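Local structure of shikimate kinase (Aquifex aeolicus, 2PT5) at residues P27-V31 / D32-Q36; G17-L20 / S21-L24; K127-F130 / E131-K135; E104-L107 / E108-D112; I157-S160 / L161-N164. The protein probably catalyses the ATP- and magnesium-dependent phosphorylation of the 3-hydroxyl of shikimate in the pathway to chorismate. All coordinates share one frame; numbering follows the deposited sequence.

All five contacts are local ones within a P-loop kinase fold, whose parallel sheet is flanked by helices. Contact 2, on the helix that follows the P-loop, packs against contact 1 (Phe28 CD1 to Gly17 C 3.6 Å) and against contact 5 (Leu24 CD2 to Leu158 CD2 3.8 Å). Contacts 3 and 4 meet through two rings, Phe130 CD2 lying 3.4 Å from Phe106 CD2. Contacts 1 and 3, their centres about 24 Å apart on opposite sides of the chain's centre, carry Asp32 and Arg133, both predicted to bind substrate. Contact 4 reaches the predicted ATP site through the Cys110-Cys10 disulfide, while contact 5 is the farthest from the chain's centre, at about 19 Å.

Contact 1: P27-V31 / D32-Q36; sequences PFYDV and DEEVQ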
loop_
_atom_site.group_PDB
_atom_site.type_symbol
_atom_site.label_atom_id
_atom_site.label_comp_id
_atom_site.label_asym_id
_atom_site.label_seq_id
_atom_site.Cartn_x
_atom_site.Cartn_y
_atom_site.Cartn_z
ATOM N N PRO A 27 -11.173 -11.869 3.208
ATOM C CA PRO A 27 -10.014 -12.108 2.339
ATOM C C PRO A 27 -9.042 -10.936 2.188
ATOM O O PRO A 27 -9.416 -9.763 2.301
ATOM C CB PRO A 27 -10.654 -12.499 1.009
ATOM C CG PRO A 27 -11.926 -11.709 1.005
ATOM C CD PRO A 27 -12.426 -11.835 2.430
ATOM N N PHE A 28 -7.783 -11.273 1.939
ATOM C CA PHE A 28 -6.758 -10.269 1.740
ATOM C C PHE A 28 -6.259 -10.329 0.307
ATOM O O PHE A 28 -6.130 -11.407 -0.282
ATOM C CB PHE A 28 -5.576 -10.494 2.681
ATOM C CG PHE A 28 -4.358 -9.703 2.302
ATOM C CD1 PHE A 28 -4.346 -8.316 2.428
ATOM C CD2 PHE A 28 -3.252 -10.338 1.750
ATOM C CE1 PHE A 28 -3.245 -7.573 1.999
ATOM C CE2 PHE A 28 -2.142 -9.602 1.318
ATOM C CZ PHE A 28 -2.140 -8.222 1.441
ATOM N N TYR A 29 -5.979 -9.165 -0.252
ATOM C CA TYR A 29 -5.470 -9.078 -1.612
ATOM C C TYR A 29 -4.470 -7.936 -1.693
ATOM O O TYR A 29 -4.645 -6.891 -1.060
ATOM C CB TYR A 29 -6.612 -8.825 -2.601
ATOM C CG TYR A 29 -7.442 -10.043 -2.897
ATOM C CD1 TYR A 29 -6.966 -11.032 -3.750
ATOM C CD2 TYR A 29 -8.683 -10.234 -2.289
ATOM C CE1 TYR A 29 -7.698 -12.186 -3.988
ATOM C CE2 TYR A 29 -9.429 -11.392 -2.521
ATOM C CZ TYR A 29 -8.925 -12.363 -3.371
ATOM O OH TYR A 29 -9.624 -13.521 -3.599
ATOM N N ASP A 30 -3.417 -8.162 -2.468
ATOM C CA ASP A 30 -2.386 -7.165 -2.686
ATOM C C ASP A 30 -2.433 -6.818 -4.166
ATOM O O ASP A 30 -2.278 -7.694 -5.012
ATOM C CB ASP A 30 -1.009 -7.720 -2.345
ATOM C CG ASP A 30 0.101 -6.777 -2.759
ATOM O OD1 ASP A 30 0.215 -5.691 -2.160
ATOM O OD2 ASP A 30 0.843 -7.115 -3.700
ATOM N N VAL A 31 -2.644 -5.546 -4.479
ATOM C CA VAL A 31 -2.746 -5.120 -5.874
ATOM C C VAL A 31 -1.577 -5.555 -6.754
ATOM O O VAL A 31 -1.784 -6.218 -7.765
ATOM C CB VAL A 31 -2.889 -3.592 -5.979
ATOM C CG1 VAL A 31 -2.916 -3.169 -7.454
ATOM C CG2 VAL A 31 -4.159 -3.144 -5.245
ATOM N N ASP A 32 -0.355 -5.188 -6.377
ATOM C CA ASP A 32 0.804 -5.558 -7.181
ATOM C C ASP A 32 0.870 -7.053 -7.468
ATOM O O ASP A 32 1.171 -7.456 -8.598
ATOM C CB ASP A 32 2.093 -5.095 -6.502
ATOM C CG ASP A 32 2.369 -3.606 -6.717
ATOM O OD1 ASP A 32 3.336 -3.092 -6.114
ATOM O OD2 ASP A 32 1.632 -2.953 -7.492
ATOM N N GLU A 33 0.589 -7.877 -6.459
ATOM C CA GLU A 33 0.632 -9.329 -6.654
ATOM C C GLU A 33 -0.461 -9.761 -7.637
ATOM O O GLU A 33 -0.258 -10.673 -8.439
ATOM C CB GLU A 33 0.477 -10.054 -5.306
ATOM C CG GLU A 33 -0.790 -10.873 -5.156
ATOM C CD GLU A 33 -1.174 -11.113 -3.700
ATOM O OE1 GLU A 33 -0.282 -11.476 -2.895
ATOM O OE2 GLU A 33 -2.375 -10.941 -3.371
ATOM N N GLU A 34 -1.614 -9.099 -7.590
ATOM C CA GLU A 34 -2.706 -9.439 -8.501
ATOM C C GLU A 34 -2.388 -8.941 -9.909
ATOM O O GLU A 34 -2.685 -9.609 -10.898
ATOM C CB GLU A 34 -4.021 -8.824 -8.012
ATOM C CG GLU A 34 -4.497 -9.414 -6.700
ATOM C CD GLU A 34 -4.503 -10.932 -6.730
ATOM O OE1 GLU A 34 -5.191 -11.511 -7.592
ATOM O OE2 GLU A 34 -3.814 -11.553 -5.897
ATOM N N VAL A 35 -1.772 -7.768 -9.996
ATOM C CA VAL A 35 -1.416 -7.206 -11.290
ATOM C C VAL A 35 -0.462 -8.147 -12.016
ATOM O O VAL A 35 -0.639 -8.434 -13.199
ATOM C CB VAL A 35 -0.744 -5.830 -11.136
ATOM C CG1 VAL A 35 -0.132 -5.395 -12.470
ATOM C CG2 VAL A 35 -1.774 -4.808 -10.654
ATOM N N GLN A 36 0.546 -8.628 -11.295
ATOM C CA GLN A 36 1.522 -9.539 -11.867
ATOM C C GLN A 36 0.876 -10.853 -12.290
ATOM O O GLN A 36 1.063 -11.294 -13.422
ATOM C CB GLN A 36 2.647 -9.798 -10.865
ATOM C CG GLN A 36 3.530 -8.580 -10.646
ATOM C CD GLN A 36 4.608 -8.801 -9.600
ATOM O OE1 GLN A 36 4.323 -8.914 -8.407
ATOM N NE2 GLN A 36 5.858 -8.863 -10.047
HETATM O O HOH W 1 -3.849 -12.449 -1.712
HETATM O O HOH W 2 0.390 -3.745 -3.974
#
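A capping box of Asp30 and Glu33 starts helix 31-39 where strand 28-30 runs out. As N-cap, Asp30 accepts Glu33 N through OD2 at 2.9 Å, on the anti side of its carboxylate and well out of the plane. Its CG stands opposite the backbone N (chi1 171°), which carries the carboxylate to the first helical turn. In return Asp30 N donates to Glu33 OE2 at 3.1 Å, reaching that oxygen from above the carboxylate plane; the two carboxylates are turned 81° apart. A water donates to both Phe28 O and this OE2, and a second links Asp30 OD1 to Asp32 N. Asp30 OD1 is also hydrogen-bonded to Ser75 OG of strand 72-75, the sheet neighbour of strand 28-30. In this P-loop kinase fold the turn holds Asp32, a predicted substrate ligand, and brings the Asp30 side chain to about 5 Å from that of Ser14, a predicted magnesium ligand. Glu34, bent at chi2 (-50°), sets OE2 in plane at the Tyr29 ring edge, 3.8 Å from Tyr29 CD1, and also forms a salt bridge with Lys37. On the buried side, Val31 CG1 meets Val35 CG2 at 3.8 Å, and both valines touch helix 52-66.

Contact 2: G17-L20 / S21-L24; sequences GSLL and SRSL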
loop_
_atom_site.group_PDB
_atom_site.type_symbol
_atom_site.label_atom_id
_atom_site.label_comp_id
_atom_site.label_asym_id
_atom_site.label_seq_id
_atom_site.Cartn_x
_atom_site.Cartn_y
_atom_site.Cartn_z
ATOM N N GLY A 17 -1.687 -6.775 6.385
ATOM C CA GLY A 17 -2.936 -7.036 5.688
ATOM C C GLY A 17 -3.440 -8.454 5.893
ATOM O O GLY A 17 -4.624 -8.668 6.145
ATOM N N SER A 18 -2.545 -9.425 5.780
ATOM C CA SER A 18 -2.911 -10.824 5.980
ATOM C C SER A 18 -3.390 -11.064 7.413
ATOM O O SER A 18 -4.443 -11.670 7.626
ATOM C CB SER A 18 -1.715 -11.738 5.686
ATOM O OG SER A 18 -2.021 -13.091 6.000
ATOM N N LEU A 19 -2.610 -10.597 8.385
ATOM C CA LEU A 19 -2.957 -10.747 9.797
ATOM C C LEU A 19 -4.311 -10.087 10.059
ATOM O O LEU A 19 -5.179 -10.635 10.741
ATOM C CB LEU A 19 -1.884 -10.091 10.683
ATOM C CG LEU A 19 -0.505 -10.755 10.832
ATOM C CD1 LEU A 19 0.435 -9.821 11.574
ATOM C CD2 LEU A 19 -0.629 -12.069 11.598
ATOM N N LEU A 20 -4.485 -8.896 9.507
ATOM C CA LEU A 20 -5.725 -8.168 9.676
ATOM C C LEU A 20 -6.907 -8.948 9.098
ATOM O O LEU A 20 -7.924 -9.137 9.774
ATOM C CB LEU A 20 -5.623 -6.800 8.990
ATOM C CG LEU A 20 -6.767 -5.814 9.210
ATOM C CD1 LEU A 20 -6.939 -5.530 10.696
ATOM C CD2 LEU A 20 -6.455 -4.522 8.464
ATOM N N SER A 21 -6.775 -9.408 7.856
ATOM C CA SER A 21 -7.871 -10.127 7.211
ATOM C C SER A 21 -8.227 -11.393 7.977
ATOM O O SER A 21 -9.379 -11.836 7.984
ATOM C CB SER A 21 -7.512 -10.483 5.767
ATOM O OG SER A 21 -6.833 -11.721 5.692
ATOM N N ARG A 22 -7.229 -11.972 8.628
ATOM C CA ARG A 22 -7.445 -13.185 9.395
ATOM C C ARG A 22 -8.205 -12.934 10.693
ATOM O O ARG A 22 -8.999 -13.771 11.114
ATOM C CB ARG A 22 -6.106 -13.869 9.674
ATOM C CG ARG A 22 -5.645 -14.698 8.488
ATOM C CD ARG A 22 -4.413 -15.510 8.815
ATOM N NE ARG A 22 -3.180 -14.824 8.450
ATOM C CZ ARG A 22 -1.976 -15.199 8.868
ATOM N NH1 ARG A 22 -1.857 -16.251 9.676
ATOM N NH2 ARG A 22 -0.896 -14.537 8.460
ATOM N N SER A 23 -7.969 -11.784 11.320
ATOM C CA SER A 23 -8.655 -11.445 12.562
ATOM C C SER A 23 -10.070 -10.926 12.310
ATOM O O SER A 23 -10.880 -10.870 13.229
ATOM C CB SER A 23 -7.881 -10.374 13.319
ATOM O OG SER A 23 -7.939 -9.154 12.612
ATOM N N LEU A 24 -10.354 -10.526 11.074
ATOM C CA LEU A 24 -11.674 -10.006 10.722
ATOM C C LEU A 24 -12.453 -11.010 9.880
ATOM O O LEU A 24 -13.592 -10.761 9.516
ATOM C CB LEU A 24 -11.540 -8.685 9.941
ATOM C CG LEU A 24 -10.872 -7.515 10.682
ATOM C CD1 LEU A 24 -10.666 -6.342 9.721
ATOM C CD2 LEU A 24 -11.738 -7.095 11.879
#
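Ser18 O is gripped by two sound bonds: Arg22 N reaches it at 3.0 Å and Ser21 OG donates to it at 3.1 Å, both from the same face of the carbonyl plane. The Ser21 hydroxyl gets there because chi1 (88°) sets OG between the backbone N and the carbonyl carbon, turning it back to the preceding turn. Arg22 NE adds a weak bond to the same carbonyl oxygen. The guanidinium's main hold on Ser18 is on the hydroxyl: Arg22 NE and NH2 both donate to Ser18 OG, at 3.2 and 3.1 Å; the hydroxyl sits at the guanidinium edge that carries them, nearly 20° out of the plane. The bend at chi3 (-94°) folds the arginine back along the helix for this side-on grip, and Leu19 CD2 rests over one guanidinium face, 4.0 Å from NH2. These residues belong to helix 13-24, which follows the nucleotide-binding P-loop, and they make up its last two-thirds. Farther along, the pattern repeats with another serine: Ser23 OG donates to Leu20 O at 2.8 Å, and the same oxygen takes weak bonds from Ser23 N and Leu24 N as the helix nears its end. Among the backbone bonds, Ser21 N to Gly17 O is the shortest, at 2.8 Å. Toward the sheet, Leu20 CD1 meets Leu24 CD1 at 3.9 Å, the two side chains inclined to each other, and both leucines touch Ile3 of strand 2-6. Leu19 lies against Pro150 and Val154 of helix 150-162.

Contact 3: K127-F130 / E131-K135; sequences KNLF and EERRK
Leu129 CD2 lies over one face of the Arg133 guanidinium, and the two side chains run alongside each other in the same direction, with Leu129 CD1 4.0 Å from NE. Phe130 and Arg134 make a similar pair one residue on: the ring and guanidinium planes are only 9° from parallel, yet the touch comes from the aliphatic Arg134 CD, 3.9 Å from Phe130 CZ and oblique to the ring. Phe130 stacks with Phe8 and meets Phe103 edge-to-face. The Asn128 amide and Glu132 carboxylate are turned 29° apart, but what touches is Asn128 OD1 on Glu132 CG, at 3.4 Å. The Glu132 chain is bent at chi2 (-52°), and Lys135 NZ meets its OE2 on the syn side, somewhat out of the carboxylate plane, in a 2.7 Å salt bridge. Lys127 and Glu131 lie side by side, but Lys127 NZ stays 4.4 Å from Glu131 OE1, beyond a salt bridge; their contact is Lys127 CG against Glu131 CD at 3.9 Å. Ordinary helical bonds run beneath all these pairs, such as Arg133 N to Leu129 O at 2.8 Å. Arg133, a predicted substrate ligand with an extended chain, comes near Gly78 and Arg56, two others of that predicted site, and also touches Phe8 and Ala82. Within the fold, helix 127-137 is tied to the end of strand 95-100 by a salt bridge from Arg134 NH2 to Asp100, while Phe130 faces helix 103-109 through Phe103 and Phe106.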
loop_
_atom_site.group_PDB
_atom_site.type_symbol
_atom_site.label_atom_id
_atom_site.label_comp_id
_atom_site.label_asym_id
_atom_site.label_seq_id
_atom_site.Cartn_x
_atom_site.Cartn_y
_atom_site.Cartn_z
ATOM N N LYS A 127 14.755 11.364 -1.687
ATOM C CA LYS A 127 14.245 12.123 -0.536
ATOM C C LYS A 127 12.961 12.889 -0.848
ATOM O O LYS A 127 12.025 12.901 -0.054
ATOM C CB LYS A 127 15.311 13.098 -0.009
ATOM C CG LYS A 127 14.885 13.831 1.250
ATOM C CD LYS A 127 16.075 14.470 1.979
ATOM C CE LYS A 127 16.860 15.443 1.084
ATOM N NZ LYS A 127 16.060 16.637 0.672
ATOM N N ASN A 128 12.920 13.524 -2.011
ATOM C CA ASN A 128 11.749 14.298 -2.409
ATOM C C ASN A 128 10.528 13.403 -2.651
ATOM O O ASN A 128 9.400 13.749 -2.277
ATOM C CB ASN A 128 12.076 15.105 -3.674
ATOM C CG ASN A 128 10.986 16.105 -4.036
ATOM O OD1 ASN A 128 9.993 15.762 -4.678
ATOM N ND2 ASN A 128 11.166 17.349 -3.611
ATOM N N LEU A 129 10.758 12.245 -3.262
ATOM C CA LEU A 129 9.669 11.327 -3.548
ATOM C C LEU A 129 9.088 10.799 -2.234
ATOM O O LEU A 129 7.867 10.707 -2.072
ATOM C CB LEU A 129 10.167 10.176 -4.438
ATOM C CG LEU A 129 9.100 9.347 -5.164
ATOM C CD1 LEU A 129 8.159 10.271 -5.933
ATOM C CD2 LEU A 129 9.770 8.365 -6.115
ATOM N N PHE A 130 9.961 10.465 -1.292
ATOM C CA PHE A 130 9.512 9.979 0.006
ATOM C C PHE A 130 8.685 11.058 0.700
ATOM O O PHE A 130 7.604 10.783 1.218
ATOM C CB PHE A 130 10.706 9.601 0.887
ATOM C CG PHE A 130 10.349 9.406 2.336
ATOM C CD1 PHE A 130 10.163 10.500 3.175
ATOM C CD2 PHE A 130 10.167 8.129 2.857
ATOM C CE1 PHE A 130 9.802 10.330 4.514
ATOM C CE2 PHE A 130 9.803 7.950 4.193
ATOM C CZ PHE A 130 9.621 9.052 5.022
ATOM N N GLU A 131 9.208 12.283 0.733
ATOM C CA GLU A 131 8.490 13.392 1.364
ATOM C C GLU A 131 7.155 13.659 0.667
ATOM O O GLU A 131 6.134 13.858 1.328
ATOM C CB GLU A 131 9.339 14.673 1.320
ATOM C CG GLU A 131 10.688 14.538 2.007
ATOM C CD GLU A 131 11.561 15.778 1.867
ATOM O OE1 GLU A 131 11.649 16.335 0.755
ATOM O OE2 GLU A 131 12.174 16.188 2.869
ATOM N N GLU A 132 7.153 13.664 -0.667
ATOM C CA GLU A 132 5.912 13.951 -1.396
ATOM C C GLU A 132 4.865 12.845 -1.334
ATOM O O GLU A 132 3.679 13.126 -1.161
ATOM C CB GLU A 132 6.209 14.303 -2.863
ATOM C CG GLU A 132 6.969 15.624 -3.043
ATOM C CD GLU A 132 6.307 16.780 -2.312
ATOM O OE1 GLU A 132 5.073 16.944 -2.434
ATOM O OE2 GLU A 132 7.021 17.528 -1.611
ATOM N N ARG A 133 5.283 11.593 -1.483
ATOM C CA ARG A 133 4.320 10.505 -1.404
ATOM C C ARG A 133 3.730 10.468 0.010
ATOM O O ARG A 133 2.531 10.252 0.179
ATOM C CB ARG A 133 4.971 9.149 -1.751
ATOM C CG ARG A 133 5.301 8.964 -3.240
ATOM C CD ARG A 133 5.695 7.516 -3.581
ATOM N NE ARG A 133 5.625 7.267 -5.023
ATOM C CZ ARG A 133 5.885 6.099 -5.609
ATOM N NH1 ARG A 133 6.241 5.044 -4.892
ATOM N NH2 ARG A 133 5.791 5.983 -6.917
ATOM N N ARG A 134 4.568 10.700 1.023
ATOM C CA ARG A 134 4.097 10.674 2.409
ATOM C C ARG A 134 3.001 11.718 2.680
ATOM O O ARG A 134 2.136 11.520 3.537
ATOM C CB ARG A 134 5.275 10.884 3.376
ATOM C CG ARG A 134 4.896 10.730 4.840
ATOM C CD ARG A 134 6.110 10.479 5.745
ATOM N NE ARG A 134 5.689 10.273 7.130
ATOM C CZ ARG A 134 5.305 11.245 7.962
ATOM N NH1 ARG A 134 5.298 12.516 7.564
ATOM N NH2 ARG A 134 4.878 10.946 9.185
ATOM N N LYS A 135 3.042 12.828 1.953
ATOM C CA LYS A 135 2.044 13.887 2.107
ATOM C C LYS A 135 0.688 13.361 1.638
ATOM O O LYS A 135 -0.359 13.709 2.191
ATOM C CB LYS A 135 2.437 15.118 1.276
ATOM C CG LYS A 135 3.574 15.934 1.874
ATOM C CD LYS A 135 4.013 17.081 0.948
ATOM C CE LYS A 135 5.224 17.811 1.523
ATOM N NZ LYS A 135 5.900 18.717 0.535
#

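Contact 4: E104-L107 / E108-D112; sequences EVFL and ERCKD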
loop_
_atom_site.group_PDB
_atom_site.type_symbol
_atom_site.label_atom_id
_atom_site.label_comp_id
_atom_site.label_asym_id
_atom_site.label_seq_id
_atom_site.Cartn_x
_atom_site.Cartn_y
_atom_site.Cartn_z
ATOM N N GLU A 104 14.201 7.308 8.272
ATOM C CA GLU A 104 15.327 6.433 8.595
ATOM C C GLU A 104 14.972 4.946 8.458
ATOM O O GLU A 104 15.813 4.143 8.054
ATOM C CB GLU A 104 15.883 6.723 10.008
ATOM C CG GLU A 104 14.949 6.359 11.153
ATOM C CD GLU A 104 14.079 7.512 11.601
ATOM O OE1 GLU A 104 13.920 8.490 10.831
ATOM O OE2 GLU A 104 13.543 7.433 12.724
ATOM N N VAL A 105 13.736 4.578 8.782
ATOM C CA VAL A 105 13.305 3.183 8.671
ATOM C C VAL A 105 13.150 2.818 7.196
ATOM O O VAL A 105 13.565 1.746 6.753
ATOM C CB VAL A 105 11.963 2.950 9.387
ATOM C CG1 VAL A 105 11.427 1.562 9.055
ATOM C CG2 VAL A 105 12.150 3.095 10.897
ATOM N N PHE A 106 12.535 3.730 6.453
ATOM C CA PHE A 106 12.307 3.591 5.017
ATOM C C PHE A 106 13.637 3.304 4.334
ATOM O O PHE A 106 13.766 2.372 3.539
ATOM C CB PHE A 106 11.722 4.907 4.490
ATOM C CG PHE A 106 11.774 5.062 2.995
ATOM C CD1 PHE A 106 10.859 4.407 2.174
ATOM C CD2 PHE A 106 12.708 5.909 2.411
ATOM C CE1 PHE A 106 10.870 4.600 0.794
ATOM C CE2 PHE A 106 12.730 6.110 1.035
ATOM C CZ PHE A 106 11.805 5.455 0.224
ATOM N N LEU A 107 14.628 4.111 4.676
ATOM C CA LEU A 107 15.961 4.006 4.105
ATOM C C LEU A 107 16.614 2.657 4.370
ATOM O O LEU A 107 17.253 2.091 3.492
ATOM C CB LEU A 107 16.831 5.121 4.676
ATOM C CG LEU A 107 17.485 6.135 3.740
ATOM C CD1 LEU A 107 16.633 6.395 2.520
ATOM C CD2 LEU A 107 17.727 7.412 4.531
ATOM N N GLU A 108 16.446 2.139 5.581
ATOM C CA GLU A 108 17.052 0.866 5.935
ATOM C C GLU A 108 16.276 -0.374 5.475
ATOM O O GLU A 108 16.860 -1.445 5.348
ATOM C CB GLU A 108 17.315 0.814 7.452
ATOM C CG GLU A 108 16.098 1.013 8.335
ATOM C CD GLU A 108 16.453 1.575 9.715
ATOM O OE1 GLU A 108 15.565 1.602 10.597
ATOM O OE2 GLU A 108 17.615 2.000 9.915
ATOM N N ARG A 109 14.981 -0.235 5.197
ATOM C CA ARG A 109 14.181 -1.390 4.771
ATOM C C ARG A 109 13.821 -1.442 3.286
ATOM O O ARG A 109 13.770 -2.518 2.697
ATOM C CB ARG A 109 12.872 -1.465 5.570
ATOM C CG ARG A 109 13.005 -1.662 7.078
ATOM C CD ARG A 109 11.611 -1.738 7.720
ATOM N NE ARG A 109 11.662 -1.734 9.182
ATOM C CZ ARG A 109 10.600 -1.870 9.975
ATOM N NH1 ARG A 109 9.385 -2.028 9.458
ATOM N NH2 ARG A 109 10.751 -1.834 11.288
ATOM N N CYS A 110 13.563 -0.286 2.682
ATOM C CA CYS A 110 13.159 -0.237 1.279
ATOM C C CYS A 110 14.280 -0.409 0.245
ATOM O O CYS A 110 15.469 -0.320 0.556
ATOM C CB CYS A 110 12.404 1.072 1.005
ATOM S SG CYS A 110 10.605 1.102 1.372
ATOM N N LYS A 111 13.873 -0.655 -0.996
ATOM C CA LYS A 111 14.798 -0.841 -2.109
ATOM C C LYS A 111 14.194 -0.191 -3.346
ATOM O O LYS A 111 12.984 0.025 -3.398
ATOM C CB LYS A 111 15.015 -2.335 -2.347
ATOM C CG LYS A 111 15.748 -3.016 -1.202
ATOM C CD LYS A 111 15.302 -4.457 -1.008
ATOM C CE LYS A 111 13.899 -4.519 -0.417
ATOM N NZ LYS A 111 13.467 -5.919 -0.134
ATOM N N ASP A 112 15.029 0.142 -4.332
ATOM C CA ASP A 112 14.528 0.757 -5.557
ATOM C C ASP A 112 14.001 -0.313 -6.503
ATOM O O ASP A 112 13.963 -1.490 -6.149
ATOM C CB ASP A 112 15.613 1.584 -6.256
ATOM C CG ASP A 112 16.784 0.748 -6.733
ATOM O OD1 ASP A 112 16.654 -0.494 -6.830
ATOM O OD2 ASP A 112 17.840 1.344 -7.026
#
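Cys110 SG and the Phe106 ring make a sulfur-aromatic contact: SG is 3.4 Å from CD1 and 4.3 Å from the ring centroid, approaching obliquely at 55° off the ring normal. With chi1 at 164° the ring swings to the carbonyl side of its own residue and so comes beside the cysteine one turn on. Covalently, the same sulfur is joined to Cys10, predicted to bind ATP, in a disulfide just after the helix. The backbone bonds are those of a helix that is ending: Arg109 N to Val105 O at 2.9 Å and Cys110 N to Phe106 O at 2.8 Å, after which Cys110 leaves the helical conformation. Side-chain packing falls on Val105. Its CG1 sits over one face of the Arg109 guanidinium, 3.3 Å from NE, with the extended arginine lying alongside the valine. Arg109 NH2 goes on to a weak bond with Glu147 O. Glu108 takes a different path: chi1 (58°) puts CG between the backbone N and carbonyl carbon and turns the chain back over the helix, where CG is 3.1 Å from Val105 O and OE1 is 3.7 Å from Val105 CG2. Helix 103-109 follows strand 95-100; the Phe106 ring meets Phe130 of helix 127-137, Phe8 and Leu118, Cys110 pairs through its backbone with Leu118, and Val105 rests on Glu147, near the start of helix 150-162.

Contact 5: I157-S160 / L161-N164; sequences ILLS and LEGN
Leu161 N bonds to Ile157 O at 2.7 Å and Glu162 N to Leu158 O at 2.8 Å, the two firm helical bonds of this last turn and a half. One residue on the grip slackens: Gly163 N is 3.4 Å from Leu159 O, a weak bond, as the chain leaves the helix. Asn164 N turns back to Leu161 O at 3.0 Å, but Asn164 as a whole is poorly ordered, so this bond is less certain and the very short approach of its amide to Ser160 O is doubtful. Ser160 OG bonds to Glu156 O one turn earlier, with OG on the far side from its own carbonyl carbon (chi1 -63°). Around these bonds the Glu162 chain lies along the preceding turn: CG is 3.1 Å from Leu158 O, while OE2 comes 3.9 Å from Leu158 CB and 4.1 Å from Leu159 CD2, a carboxylate oxygen set against aliphatic carbon. Ile157 and Leu161 point the same way, side by side, with Ile157 CG2 4.0 Å from Leu161 CD1. Both reach the sheet, Ile157 touching Val97 and Val144, Leu161 touching Thr95 and Ile142. Leu158 instead faces helix 13-24, where it meets Leu20, Ser23 and Leu24. Such a C-terminal helix, laid by its branched apolar side chains against the strands and the helix after the P-loop, belongs to the layered alpha/beta architecture of P-loop kinases.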
loop_
_atom_site.group_PDB
_atom_site.type_symbol
_atom_site.label_atom_id
_atom_site.label_comp_id
_atom_site.label_asym_id
_atom_site.label_seq_id
_atom_site.Cartn_x
_atom_site.Cartn_y
_atom_site.Cartn_z
ATOM N N ILE A 157 -4.683 -0.982 14.422
ATOM C CA ILE A 157 -5.746 -0.835 13.438
ATOM C C ILE A 157 -7.095 -1.294 13.981
ATOM O O ILE A 157 -8.093 -0.589 13.849
ATOM C CB ILE A 157 -5.411 -1.604 12.147
ATOM C CG1 ILE A 157 -4.156 -1.000 11.505
ATOM C CG2 ILE A 157 -6.583 -1.528 11.170
ATOM C CD1 ILE A 157 -3.587 -1.844 10.398
ATOM N N LEU A 158 -7.126 -2.477 14.591
ATOM C CA LEU A 158 -8.369 -2.990 15.153
ATOM C C LEU A 158 -8.958 -1.965 16.117
ATOM O O LEU A 158 -10.123 -1.586 15.989
ATOM C CB LEU A 158 -8.117 -4.323 15.872
ATOM C CG LEU A 158 -7.752 -5.463 14.913
ATOM C CD1 LEU A 158 -7.386 -6.713 15.689
ATOM C CD2 LEU A 158 -8.940 -5.730 13.993
ATOM N N LEU A 159 -8.151 -1.501 17.069
ATOM C CA LEU A 159 -8.632 -0.515 18.034
ATOM C C LEU A 159 -9.179 0.733 17.351
ATOM O O LEU A 159 -10.160 1.319 17.811
ATOM C CB LEU A 159 -7.520 -0.133 19.021
ATOM C CG LEU A 159 -7.233 -1.192 20.097
ATOM C CD1 LEU A 159 -6.075 -0.742 20.983
ATOM C CD2 LEU A 159 -8.486 -1.416 20.935
ATOM N N SER A 160 -8.554 1.138 16.252
ATOM C CA SER A 160 -9.018 2.309 15.526
ATOM C C SER A 160 -10.320 1.980 14.813
ATOM O O SER A 160 -11.252 2.775 14.828
ATOM C CB SER A 160 -7.974 2.771 14.506
ATOM O OG SER A 160 -6.776 3.162 15.152
ATOM N N LEU A 161 -10.393 0.802 14.199
ATOM C CA LEU A 161 -11.616 0.413 13.494
ATOM C C LEU A 161 -12.790 0.258 14.456
ATOM O O LEU A 161 -13.914 0.633 14.133
ATOM C CB LEU A 161 -11.409 -0.893 12.714
ATOM C CG LEU A 161 -10.502 -0.824 11.480
ATOM C CD1 LEU A 161 -10.466 -2.184 10.792
ATOM C CD2 LEU A 161 -11.014 0.230 10.520
ATOM N N GLU A 162 -12.523 -0.283 15.643
ATOM C CA GLU A 162 -13.564 -0.480 16.646
ATOM C C GLU A 162 -14.267 0.829 17.020
ATOM O O GLU A 162 -15.491 0.935 16.925
ATOM C CB GLU A 162 -12.968 -1.149 17.895
ATOM C CG GLU A 162 -12.583 -2.613 17.663
ATOM C CD GLU A 162 -11.886 -3.264 18.855
ATOM O OE1 GLU A 162 -12.402 -3.161 19.985
ATOM O OE2 GLU A 162 -10.831 -3.898 18.658
ATOM N N GLY A 163 -13.504 1.832 17.435
ATOM C CA GLY A 163 -14.134 3.090 17.796
ATOM C C GLY A 163 -14.727 3.816 16.597
ATOM O O GLY A 163 -15.382 4.849 16.756
ATOM N N ASN A 164 -14.530 3.254 15.407
ATOM C CA ASN A 164 -14.980 3.859 14.154
ATOM C C ASN A 164 -16.303 3.446 13.496
ATOM O O ASN A 164 -16.987 2.519 13.935
ATOM C CB ASN A 164 -13.873 3.695 13.113
ATOM C CG ASN A 164 -12.908 4.856 13.100
ATOM O OD1 ASN A 164 -13.015 5.753 12.268
ATOM N ND2 ASN A 164 -11.967 4.859 14.037
#